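PDB 3QFF: N5-carboxyaminoimidazole ribonucleotide synthetase from Bacillus anthracis, which catalyses the ATP-dependent carboxylation of 5-aminoimidazole ribonucleotide with bicarbonate to N5-carboxyaminoimidazole ribonucleotide, a step of purine biosynthesis. Local coordinates for residues T8-P13 against I302-L307; V127-L132 against L187-P192; L146-V151 against V165-E170. All blocks are in the same frame, centred on the assembly; numbering follows the deposited sequence.

Contact 1: T8-P13 against I302-L307; sequences TRIILP and ICNLPL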
loop_
_atom_site.group_PDB
_atom_site.type_symbol
_atom_site.label_atom_id
_atom_site.label_comp_id
_atom_site.label_asym_id
_atom_site.label_seq_id
_atom_site.Cartn_x
_atom_site.Cartn_y
_atom_site.Cartn_z
ATOM N N THR A 8 23.785 -13.908 4.872
ATOM C CA THR A 8 24.091 -12.781 4.004
ATOM C C THR A 8 23.205 -12.754 2.746
ATOM O O THR A 8 23.211 -11.757 2.017
ATOM C CB THR A 8 25.597 -12.772 3.585
ATOM O OG1 THR A 8 26.329 -13.778 4.308
ATOM C CG2 THR A 8 26.210 -11.406 3.842
ATOM N N ARG A 9 22.452 -13.829 2.500
ATOM C CA ARG A 9 21.693 -13.984 1.234
ATOM C C ARG A 9 20.512 -13.010 1.082
ATOM O O ARG A 9 19.536 -13.065 1.845
ATOM C CB ARG A 9 21.215 -15.421 1.075
ATOM C CG ARG A 9 20.589 -15.749 -0.287
ATOM C CD ARG A 9 20.632 -17.260 -0.486
ATOM N NE ARG A 9 19.962 -17.686 -1.702
ATOM C CZ ARG A 9 19.970 -18.931 -2.166
ATOM N NH1 ARG A 9 20.614 -19.896 -1.514
ATOM N NH2 ARG A 9 19.327 -19.211 -3.286
ATOM N N ILE A 10 20.617 -12.137 0.084
ATOM C CA ILE A 10 19.618 -11.106 -0.180
ATOM C C ILE A 10 18.952 -11.359 -1.520
ATOM O O ILE A 10 19.625 -11.668 -2.507
ATOM C CB ILE A 10 20.261 -9.693 -0.179
ATOM C CG1 ILE A 10 20.835 -9.365 1.210
ATOM C CG2 ILE A 10 19.250 -8.621 -0.635
ATOM C CD1 ILE A 10 21.759 -8.119 1.229
ATOM N N ILE A 11 17.627 -11.241 -1.547
ATOM C CA ILE A 11 16.849 -11.342 -2.790
ATOM C C ILE A 11 16.434 -9.933 -3.228
ATOM O O ILE A 11 15.536 -9.319 -2.633
ATOM C CB ILE A 11 15.601 -12.243 -2.620
ATOM C CG1 ILE A 11 15.949 -13.599 -1.979
ATOM C CG2 ILE A 11 14.845 -12.399 -3.942
ATOM C CD1 ILE A 11 16.953 -14.499 -2.818
ATOM N N LEU A 12 17.093 -9.439 -4.271
ATOM C CA LEU A 12 16.932 -8.053 -4.711
ATOM C C LEU A 12 15.646 -7.784 -5.480
ATOM O O LEU A 12 15.134 -8.664 -6.182
ATOM C CB LEU A 12 18.135 -7.618 -5.567
ATOM C CG LEU A 12 19.475 -7.482 -4.847
ATOM C CD1 LEU A 12 20.630 -7.231 -5.844
ATOM C CD2 LEU A 12 19.406 -6.400 -3.757
ATOM N N PRO A 13 15.129 -6.549 -5.375
ATOM C CA PRO A 13 14.047 -6.096 -6.255
ATOM C C PRO A 13 14.317 -6.493 -7.695
ATOM O O PRO A 13 15.463 -6.408 -8.149
ATOM C CB PRO A 13 14.111 -4.590 -6.107
ATOM C CG PRO A 13 14.501 -4.413 -4.632
ATOM C CD PRO A 13 15.497 -5.522 -4.377
ATOM N N ILE A 302 11.840 -12.291 4.346
ATOM C CA ILE A 302 12.273 -13.448 3.566
ATOM C C ILE A 302 13.347 -13.083 2.529
ATOM O O ILE A 302 14.168 -13.926 2.162
ATOM C CB ILE A 302 11.094 -14.205 2.906
ATOM C CG1 ILE A 302 10.422 -13.340 1.839
ATOM C CG2 ILE A 302 10.102 -14.718 3.994
ATOM C CD1 ILE A 302 9.432 -14.093 0.954
ATOM N N CYS A 303 13.318 -11.841 2.050
ATOM C CA CYS A 303 14.297 -11.364 1.080
ATOM C C CYS A 303 15.556 -10.841 1.771
ATOM O O CYS A 303 16.537 -10.501 1.102
ATOM C CB CYS A 303 13.706 -10.263 0.185
ATOM S SG CYS A 303 12.392 -10.806 -0.936
ATOM N N ASN A 304 15.519 -10.780 3.107
ATOM C CA ASN A 304 16.630 -10.285 3.927
ATOM C C ASN A 304 16.969 -8.817 3.639
ATOM O O ASN A 304 18.131 -8.431 3.526
ATOM C CB ASN A 304 17.863 -11.206 3.799
ATOM C CG ASN A 304 18.840 -11.059 4.963
ATOM O OD1 ASN A 304 18.466 -10.626 6.058
ATOM N ND2 ASN A 304 20.105 -11.429 4.730
ATOM N N LEU A 305 15.935 -7.998 3.494
ATOM C CA LEU A 305 16.107 -6.546 3.464
ATOM C C LEU A 305 15.972 -6.016 4.888
ATOM O O LEU A 305 15.445 -6.715 5.770
ATOM C CB LEU A 305 15.052 -5.903 2.561
ATOM C CG LEU A 305 14.843 -6.523 1.176
ATOM C CD1 LEU A 305 13.675 -5.846 0.496
ATOM C CD2 LEU A 305 16.121 -6.415 0.312
ATOM N N PRO A 306 16.448 -4.790 5.141
ATOM C CA PRO A 306 16.209 -4.238 6.478
ATOM C C PRO A 306 14.703 -4.178 6.769
ATOM O O PRO A 306 13.904 -3.879 5.868
ATOM C CB PRO A 306 16.769 -2.822 6.363
ATOM C CG PRO A 306 17.813 -2.922 5.286
ATOM C CD PRO A 306 17.144 -3.814 4.273
ATOM N N LEU A 307 14.322 -4.473 8.009
ATOM C CA LEU A 307 12.917 -4.439 8.375
ATOM C C LEU A 307 12.455 -2.991 8.531
ATOM O O LEU A 307 13.240 -2.131 8.896
ATOM C CB LEU A 307 12.658 -5.259 9.646
ATOM C CG LEU A 307 13.003 -6.755 9.568
ATOM C CD1 LEU A 307 12.681 -7.468 10.895
ATOM C CD2 LEU A 307 12.308 -7.469 8.378
HETATM O O HOH W 1 16.900 -13.977 1.701
#
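Asn304 points its side chain at the backbone of residues 8-13, with CB 3.2 Å from Arg9 O. Asn304 CG is anti to the backbone N (chi1 -159°), and Asn304 ND2 makes a weak 3.4 Å hydrogen bond to Arg9 O. The amide is fixed mainly from elsewhere: ND2 also donates to Met7 O, and OD1 is hydrogen-bonded to Ser206 OG. Arg9 O gains a further donor in a water that also donates to Ile302 O, linking the two backbones. The Ile10 and Asn304 side chains cross at about a right angle, and Ile10 CG1 comes to 3.7 Å from Asn304 O. Ile10 CG2 meets Leu305 CD2 at 3.9 Å, again with the two side chains crossed. The turn that presents these groups is a Schellman motif ending helix 294-303: Asn304 is its C-prime residue with positive phi, Leu305 N bonds to Arg300 O, and Asn304 N to Ala301 O. Within the turn, Cys303 O accepts Ile11 N in a nearly straight bond of 3.0 Å (167° at the hydrogen), the donor tilted slightly from the carbonyl plane. Cys303 touches Ile11 through its SG, 3.9 Å from Ile11 CB, and its CB, 3.5 Å from Ile11 O, an oxygen also bonded to Tyr38 OH. Ile11 packs further on Val78 of strand 78-81, whereas Ile10 meets Asn334 of the second subunit.

Contact 2: V127-L132 against L187-P192; sequences VATYRL and LEKWVP. With ADP (adenosine-5'-diphosphate), chain C.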
loop_
_atom_site.group_PDB
_atom_site.type_symbol
_atom_site.label_atom_id
_atom_site.label_comp_id
_atom_site.label_asym_id
_atom_site.label_seq_id
_atom_site.Cartn_x
_atom_site.Cartn_y
_atom_site.Cartn_z
ATOM N N VAL A 127 0.955 -21.940 28.781
ATOM C CA VAL A 127 -0.232 -22.345 28.028
ATOM C C VAL A 127 -1.236 -22.908 29.034
ATOM O O VAL A 127 -0.858 -23.288 30.152
ATOM C CB VAL A 127 0.096 -23.406 26.936
ATOM C CG1 VAL A 127 1.075 -22.837 25.904
ATOM C CG2 VAL A 127 0.660 -24.676 27.558
ATOM N N ALA A 128 -2.509 -22.951 28.650
ATOM C CA ALA A 128 -3.520 -23.622 29.471
ATOM C C ALA A 128 -3.116 -25.081 29.627
ATOM O O ALA A 128 -2.544 -25.684 28.707
ATOM C CB ALA A 128 -4.873 -23.535 28.824
ATOM N N THR A 129 -3.417 -25.640 30.790
ATOM C CA THR A 129 -3.056 -27.012 31.078
ATOM C C THR A 129 -3.848 -27.922 30.129
ATOM O O THR A 129 -5.003 -27.641 29.790
ATOM C CB THR A 129 -3.225 -27.319 32.581
ATOM O OG1 THR A 129 -4.396 -26.673 33.063
ATOM C CG2 THR A 129 -2.067 -26.736 33.373
ATOM N N TYR A 130 -3.189 -28.953 29.619
ATOM C CA TYR A 130 -3.739 -29.717 28.505
ATOM C C TYR A 130 -3.304 -31.174 28.578
ATOM O O TYR A 130 -2.281 -31.492 29.195
ATOM C CB TYR A 130 -3.306 -29.094 27.165
ATOM C CG TYR A 130 -1.801 -29.143 26.926
ATOM C CD1 TYR A 130 -0.945 -28.235 27.546
ATOM C CD2 TYR A 130 -1.232 -30.116 26.093
ATOM C CE1 TYR A 130 0.443 -28.283 27.341
ATOM C CE2 TYR A 130 0.150 -30.170 25.887
ATOM C CZ TYR A 130 0.976 -29.255 26.513
ATOM O OH TYR A 130 2.343 -29.315 26.318
ATOM N N ARG A 131 -4.098 -32.045 27.947
ATOM C CA ARG A 131 -3.797 -33.475 27.837
ATOM C C ARG A 131 -4.087 -33.985 26.435
ATOM O O ARG A 131 -5.127 -33.665 25.841
ATOM C CB ARG A 131 -4.639 -34.304 28.821
ATOM C CG ARG A 131 -4.424 -34.015 30.293
ATOM C CD ARG A 131 -3.043 -34.420 30.791
ATOM N NE ARG A 131 -2.934 -34.198 32.233
ATOM C CZ ARG A 131 -2.441 -33.105 32.809
ATOM N NH1 ARG A 131 -1.977 -32.093 32.078
ATOM N NH2 ARG A 131 -2.408 -33.034 34.132
ATOM N N LEU A 132 -3.177 -34.809 25.920
ATOM C CA LEU A 132 -3.393 -35.473 24.637
ATOM C C LEU A 132 -4.499 -36.518 24.788
ATOM O O LEU A 132 -4.514 -37.260 25.771
ATOM C CB LEU A 132 -2.102 -36.146 24.163
ATOM C CG LEU A 132 -2.142 -36.840 22.810
ATOM C CD1 LEU A 132 -2.281 -35.806 21.680
ATOM C CD2 LEU A 132 -0.902 -37.743 22.626
ATOM N N LEU A 187 -7.415 -32.029 25.146
ATOM C CA LEU A 187 -8.333 -31.386 26.075
ATOM C C LEU A 187 -7.581 -30.328 26.866
ATOM O O LEU A 187 -6.530 -30.614 27.438
ATOM C CB LEU A 187 -8.968 -32.396 27.032
ATOM C CG LEU A 187 -10.103 -31.860 27.931
ATOM C CD1 LEU A 187 -11.419 -31.916 27.194
ATOM C CD2 LEU A 187 -10.205 -32.646 29.232
ATOM N N GLU A 188 -8.133 -29.114 26.896
ATOM C CA GLU A 188 -7.528 -27.987 27.608
ATOM C C GLU A 188 -8.421 -27.485 28.735
ATOM O O GLU A 188 -9.645 -27.433 28.576
ATOM C CB GLU A 188 -7.304 -26.817 26.659
ATOM C CG GLU A 188 -6.396 -27.082 25.474
ATOM C CD GLU A 188 -6.253 -25.854 24.590
ATOM O OE1 GLU A 188 -5.779 -25.999 23.446
ATOM O OE2 GLU A 188 -6.636 -24.743 25.031
ATOM N N LYS A 189 -7.808 -27.093 29.849
ATOM C CA LYS A 189 -8.520 -26.364 30.901
ATOM C C LYS A 189 -9.103 -25.079 30.347
ATOM O O LYS A 189 -8.460 -24.379 29.566
ATOM C CB LYS A 189 -7.600 -26.029 32.075
ATOM C CG LYS A 189 -7.850 -26.834 33.332
ATOM C CD LYS A 189 -6.900 -26.410 34.444
ATOM C CE LYS A 189 -6.757 -27.494 35.508
ATOM N NZ LYS A 189 -5.357 -27.585 36.013
ATOM N N TRP A 190 -10.336 -24.787 30.743
ATOM C CA TRP A 190 -10.985 -23.534 30.393
ATOM C C TRP A 190 -10.238 -22.382 31.048
ATOM O O TRP A 190 -10.014 -22.384 32.261
ATOM C CB TRP A 190 -12.442 -23.545 30.860
ATOM C CG TRP A 190 -13.215 -22.304 30.524
ATOM C CD1 TRP A 190 -13.439 -21.221 31.341
ATOM C CD2 TRP A 190 -13.883 -22.022 29.289
ATOM N NE1 TRP A 190 -14.198 -20.281 30.680
ATOM C CE2 TRP A 190 -14.489 -20.747 29.422
ATOM C CE3 TRP A 190 -14.030 -22.720 28.081
ATOM C CZ2 TRP A 190 -15.225 -20.153 28.388
ATOM C CZ3 TRP A 190 -14.765 -22.130 27.053
ATOM C CH2 TRP A 190 -15.352 -20.857 27.215
ATOM N N VAL A 191 -9.838 -21.413 30.238
ATOM C CA VAL A 191 -9.162 -20.230 30.753
ATOM C C VAL A 191 -10.210 -19.136 30.905
ATOM O O VAL A 191 -10.855 -18.758 29.924
ATOM C CB VAL A 191 -8.023 -19.749 29.817
ATOM C CG1 VAL A 191 -7.199 -18.654 30.489
ATOM C CG2 VAL A 191 -7.121 -20.911 29.411
ATOM N N PRO A 192 -10.414 -18.648 32.143
ATOM C CA PRO A 192 -11.310 -17.513 32.360
ATOM C C PRO A 192 -10.587 -16.222 31.977
ATOM O O PRO A 192 -9.893 -15.625 32.800
ATOM C CB PRO A 192 -11.586 -17.558 33.877
ATOM C CG PRO A 192 -10.917 -18.817 34.392
ATOM C CD PRO A 192 -9.841 -19.141 33.406
HETATM P PB ADP C . -9.450 -22.219 16.178
HETATM O O1B ADP C . -10.646 -22.845 15.499
HETATM O O2B ADP C . -8.140 -22.865 15.780
HETATM O O3B ADP C . -9.451 -20.710 16.120
HETATM P PA ADP C . -9.017 -21.885 19.043
HETATM O O1A ADP C . -8.454 -20.529 18.673
HETATM O O2A ADP C . -8.168 -22.880 19.801
HETATM O O3A ADP C . -9.641 -22.624 17.740
HETATM O "O5'" ADP C . -10.321 -21.639 19.950
HETATM C "C5'" ADP C . -11.467 -20.998 19.393
HETATM C "C4'" ADP C . -12.122 -20.126 20.453
HETATM O "O4'" ADP C . -12.489 -20.938 21.571
HETATM C "C3'" ADP C . -11.173 -19.061 20.981
HETATM O "O3'" ADP C . -11.370 -17.815 20.307
HETATM C "C2'" ADP C . -11.501 -18.968 22.458
HETATM O "O2'" ADP C . -12.441 -17.914 22.682
HETATM C "C1'" ADP C . -12.158 -20.295 22.806
HETATM N N9 ADP C . -11.217 -21.143 23.590
HETATM C C8 ADP C . -10.351 -22.045 23.081
HETATM N N7 ADP C . -9.638 -22.652 24.062
HETATM C C5 ADP C . -10.047 -22.140 25.235
HETATM C C6 ADP C . -9.704 -22.341 26.666
HETATM N N6 ADP C . -8.757 -23.236 27.044
HETATM N N1 ADP C . -10.373 -21.594 27.580
HETATM C C2 ADP C . -11.314 -20.699 27.224
HETATM N N3 ADP C . -11.671 -20.470 25.948
HETATM C C4 ADP C . -11.089 -21.147 24.923
#
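Thr129 and Lys189 meet at the end of an antiparallel strand pair, 130-133 beside 185-189, in the four-stranded sheet of the ATP-grasp domain; beyond it the chain runs on along the adenine of ADP. Thr129 O accepts Lys189 N at 2.9 Å, with the donor nearly along the C=O axis. The Lys189 chain crosses the threonine side chain obliquely, and NZ, carried round by a bend at chi4, makes at most a weak bond to OG1, an atom whose position is doubtful. Ala128, before the strand begins, turns its CB toward 187-192, 3.5 Å from Val191 CG2, and so backs the residue whose N-H binds the base. Leu187 is gripped at both backbone ends by Arg131: Leu187 N donates to Arg131 O, and Arg131 N to Leu187 O. Its side chain turns to the same sheet face as that of Arg131, where both pack on Ala142 and Leu146 of helix 136-146. On the other face Tyr130 CB lies 4.1 Å from Glu188 CG, and the extended glutamate reaches the nucleotide: OE2 accepts ADP N6 at 3.3 Å, while OE1 forms salt bridges with Lys153 and Lys117. ADP N6 has a second acceptor in Lys189 O, at 2.8 Å. Val191 N donates to ADP N1 across 2.7 Å, almost straight at 177°, so the Watson-Crick edge of adenine is read largely by backbone. One face of the Trp190 indole packs on the C2 side of the base, with ADP C2 3.4 Å above its plane, offset toward the rim, and Trp190 CE3 its nearest atom.

Contact 3: L146-V151 against V165-E170; sequences LSYPSV and VVLRSE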
loop_
_atom_site.group_PDB
_atom_site.type_symbol
_atom_site.label_atom_id
_atom_site.label_comp_id
_atom_site.label_asym_id
_atom_site.label_seq_id
_atom_site.Cartn_x
_atom_site.Cartn_y
_atom_site.Cartn_z
ATOM N N LEU A 146 -8.454 -32.669 34.696
ATOM C CA LEU A 146 -8.639 -31.241 34.415
ATOM C C LEU A 146 -9.969 -30.676 34.907
ATOM O O LEU A 146 -10.091 -29.463 35.099
ATOM C CB LEU A 146 -8.466 -30.937 32.916
ATOM C CG LEU A 146 -7.167 -31.296 32.185
ATOM C CD1 LEU A 146 -7.152 -30.636 30.808
ATOM C CD2 LEU A 146 -5.924 -30.904 32.979
ATOM N N SER A 147 -10.952 -31.557 35.089
ATOM C CA SER A 147 -12.295 -31.196 35.562
ATOM C C SER A 147 -13.025 -30.244 34.606
ATOM O O SER A 147 -12.559 -29.993 33.486
ATOM C CB SER A 147 -12.241 -30.634 36.993
ATOM O OG SER A 147 -13.545 -30.504 37.538
ATOM N N TYR A 148 -14.175 -29.737 35.048
ATOM C CA TYR A 148 -14.981 -28.807 34.260
ATOM C C TYR A 148 -14.765 -27.360 34.719
ATOM O O TYR A 148 -14.481 -27.120 35.903
ATOM C CB TYR A 148 -16.466 -29.171 34.356
ATOM C CG TYR A 148 -16.794 -30.568 33.873
ATOM C CD1 TYR A 148 -16.922 -30.848 32.511
ATOM C CD2 TYR A 148 -16.981 -31.611 34.782
ATOM C CE1 TYR A 148 -17.220 -32.136 32.063
ATOM C CE2 TYR A 148 -17.282 -32.900 34.346
ATOM C CZ TYR A 148 -17.400 -33.151 32.989
ATOM O OH TYR A 148 -17.695 -34.419 32.562
ATOM N N PRO A 149 -14.874 -26.390 33.789
ATOM C CA PRO A 149 -15.070 -26.566 32.349
ATOM C C PRO A 149 -13.776 -26.835 31.565
ATOM O O PRO A 149 -12.677 -26.574 32.065
ATOM C CB PRO A 149 -15.696 -25.241 31.920
ATOM C CG PRO A 149 -15.194 -24.253 32.895
ATOM C CD PRO A 149 -14.985 -24.975 34.188
ATOM N N SER A 150 -13.933 -27.361 30.349
ATOM C CA SER A 150 -12.814 -27.736 29.486
ATOM C C SER A 150 -13.212 -27.664 28.025
ATOM O O SER A 150 -14.392 -27.517 27.697
ATOM C CB SER A 150 -12.326 -29.150 29.812
ATOM O OG SER A 150 -11.617 -29.176 31.038
ATOM N N VAL A 151 -12.218 -27.765 27.148
ATOM C CA VAL A 151 -12.449 -27.744 25.715
ATOM C C VAL A 151 -11.682 -28.884 25.037
ATOM O O VAL A 151 -10.466 -29.023 25.216
ATOM C CB VAL A 151 -12.028 -26.395 25.091
ATOM C CG1 VAL A 151 -12.473 -26.316 23.651
ATOM C CG2 VAL A 151 -12.604 -25.223 25.895
ATOM N N VAL A 165 -15.447 -29.217 21.063
ATOM C CA VAL A 165 -16.595 -29.437 21.944
ATOM C C VAL A 165 -16.266 -28.893 23.335
ATOM O O VAL A 165 -15.283 -29.301 23.950
ATOM C CB VAL A 165 -16.953 -30.955 22.054
ATOM C CG1 VAL A 165 -17.973 -31.206 23.161
ATOM C CG2 VAL A 165 -17.454 -31.509 20.718
ATOM N N VAL A 166 -17.086 -27.971 23.829
ATOM C CA VAL A 166 -16.872 -27.383 25.158
ATOM C C VAL A 166 -17.583 -28.206 26.234
ATOM O O VAL A 166 -18.794 -28.424 26.163
ATOM C CB VAL A 166 -17.315 -25.888 25.219
ATOM C CG1 VAL A 166 -17.033 -25.286 26.599
ATOM C CG2 VAL A 166 -16.623 -25.070 24.127
ATOM N N LEU A 167 -16.820 -28.661 27.222
ATOM C CA LEU A 167 -17.351 -29.522 28.272
ATOM C C LEU A 167 -17.597 -28.747 29.564
ATOM O O LEU A 167 -16.677 -28.511 30.348
ATOM C CB LEU A 167 -16.426 -30.726 28.524
ATOM C CG LEU A 167 -16.381 -31.845 27.477
ATOM C CD1 LEU A 167 -15.413 -31.519 26.358
ATOM C CD2 LEU A 167 -15.990 -33.160 28.127
ATOM N N ARG A 168 -18.851 -28.352 29.771
ATOM C CA ARG A 168 -19.248 -27.624 30.980
ATOM C C ARG A 168 -19.762 -28.581 32.050
ATOM O O ARG A 168 -19.530 -28.371 33.242
ATOM C CB ARG A 168 -20.308 -26.568 30.655
ATOM C CG ARG A 168 -19.834 -25.521 29.660
ATOM C CD ARG A 168 -20.937 -24.547 29.299
ATOM N NE ARG A 168 -20.666 -23.876 28.026
ATOM C CZ ARG A 168 -19.915 -22.788 27.888
ATOM N NH1 ARG A 168 -19.338 -22.225 28.944
ATOM N NH2 ARG A 168 -19.734 -22.262 26.685
ATOM N N SER A 169 -20.447 -29.635 31.610
ATOM C CA SER A 169 -20.996 -30.652 32.505
ATOM C C SER A 169 -20.845 -32.050 31.909
ATOM O O SER A 169 -20.587 -32.192 30.711
ATOM C CB SER A 169 -22.474 -30.364 32.769
ATOM O OG SER A 169 -23.188 -30.336 31.547
ATOM N N GLU A 170 -21.030 -33.076 32.746
ATOM C CA GLU A 170 -21.041 -34.477 32.289
ATOM C C GLU A 170 -22.017 -34.699 31.132
ATOM O O GLU A 170 -21.892 -35.667 30.376
ATOM C CB GLU A 170 -21.371 -35.438 33.434
ATOM C CG GLU A 170 -20.263 -35.614 34.461
ATOM C CD GLU A 170 -20.388 -34.658 35.637
ATOM O OE1 GLU A 170 -20.391 -33.424 35.422
ATOM O OE2 GLU A 170 -20.481 -35.149 36.786
#
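Ser150 and Leu167 form an antiparallel hydrogen-bonded pair, Leu167 N donating to Ser150 O at 2.7 Å and Ser150 N to Leu167 O at 3.0 Å, with both donors tilted about 30° from the carbonyl planes; Val151 and Val166 follow as a non-hydrogen-bonded pair. Leu167 O is much used. Besides Ser150 N, it takes a CA-H contact from Pro149, which follows a cis peptide bond, and faces the edge of the Tyr148 ring in its plane, 3.2 Å from CD1. Tyr148 carries most of the contact. Its CG is anti to the carbonyl carbon (chi1 -59°), close to Arg168 O, and from there the ring reaches atoms of Leu167, Ser169 and Glu170. Ser169 CA stands over one face, toward the rim, while Tyr148 CE1 touches Leu167 CB at 3.9 Å. Farther out, Glu170 crosses the tyrosine side chain at about a right angle. The glutamate chain bends at chi2, and the carboxylate and ring planes are 15° apart. Glu170 OE1 lies 3.3 Å from Tyr148 CE2, and Tyr148 OH 3.4 Å from Glu170 CG. Ser150 OG donates to Ser147 O at 2.7 Å, tying the strand start to the turn that leaves helix 136-146. Strand 164-167 forms one edge of the sheet within the chain: Tyr148 and Leu167 pack on Ile143 of helix 136-146 and on Val173 and Ala176, respectively, of helix 173-182, while strand 185-189 pairs with the other side of strand 150-154.

Near the N terminus, residues 8-13 lead into strand 16-20 of the parallel sheet, and contact 1 joins them to the end of helix 294-303, closing a loop of nearly three hundred residues. Contacts 2 and 3 both fall within this loop, on the opposite side of the chain's centre; contact 2 lies about 40 Å from contact 1, centre to centre. Contact 2 brings 127-132 to 187-192 around a shorter loop, and contact 3, the hairpin of 146-151 and 165-170, lies inside that one. No loops cross. Strands 185-189 and 150-154 are sheet neighbours, with Glu188 N 2.9 Å from Val151 O, so contacts 2 and 3 together span the four-stranded sheet beside the adenine.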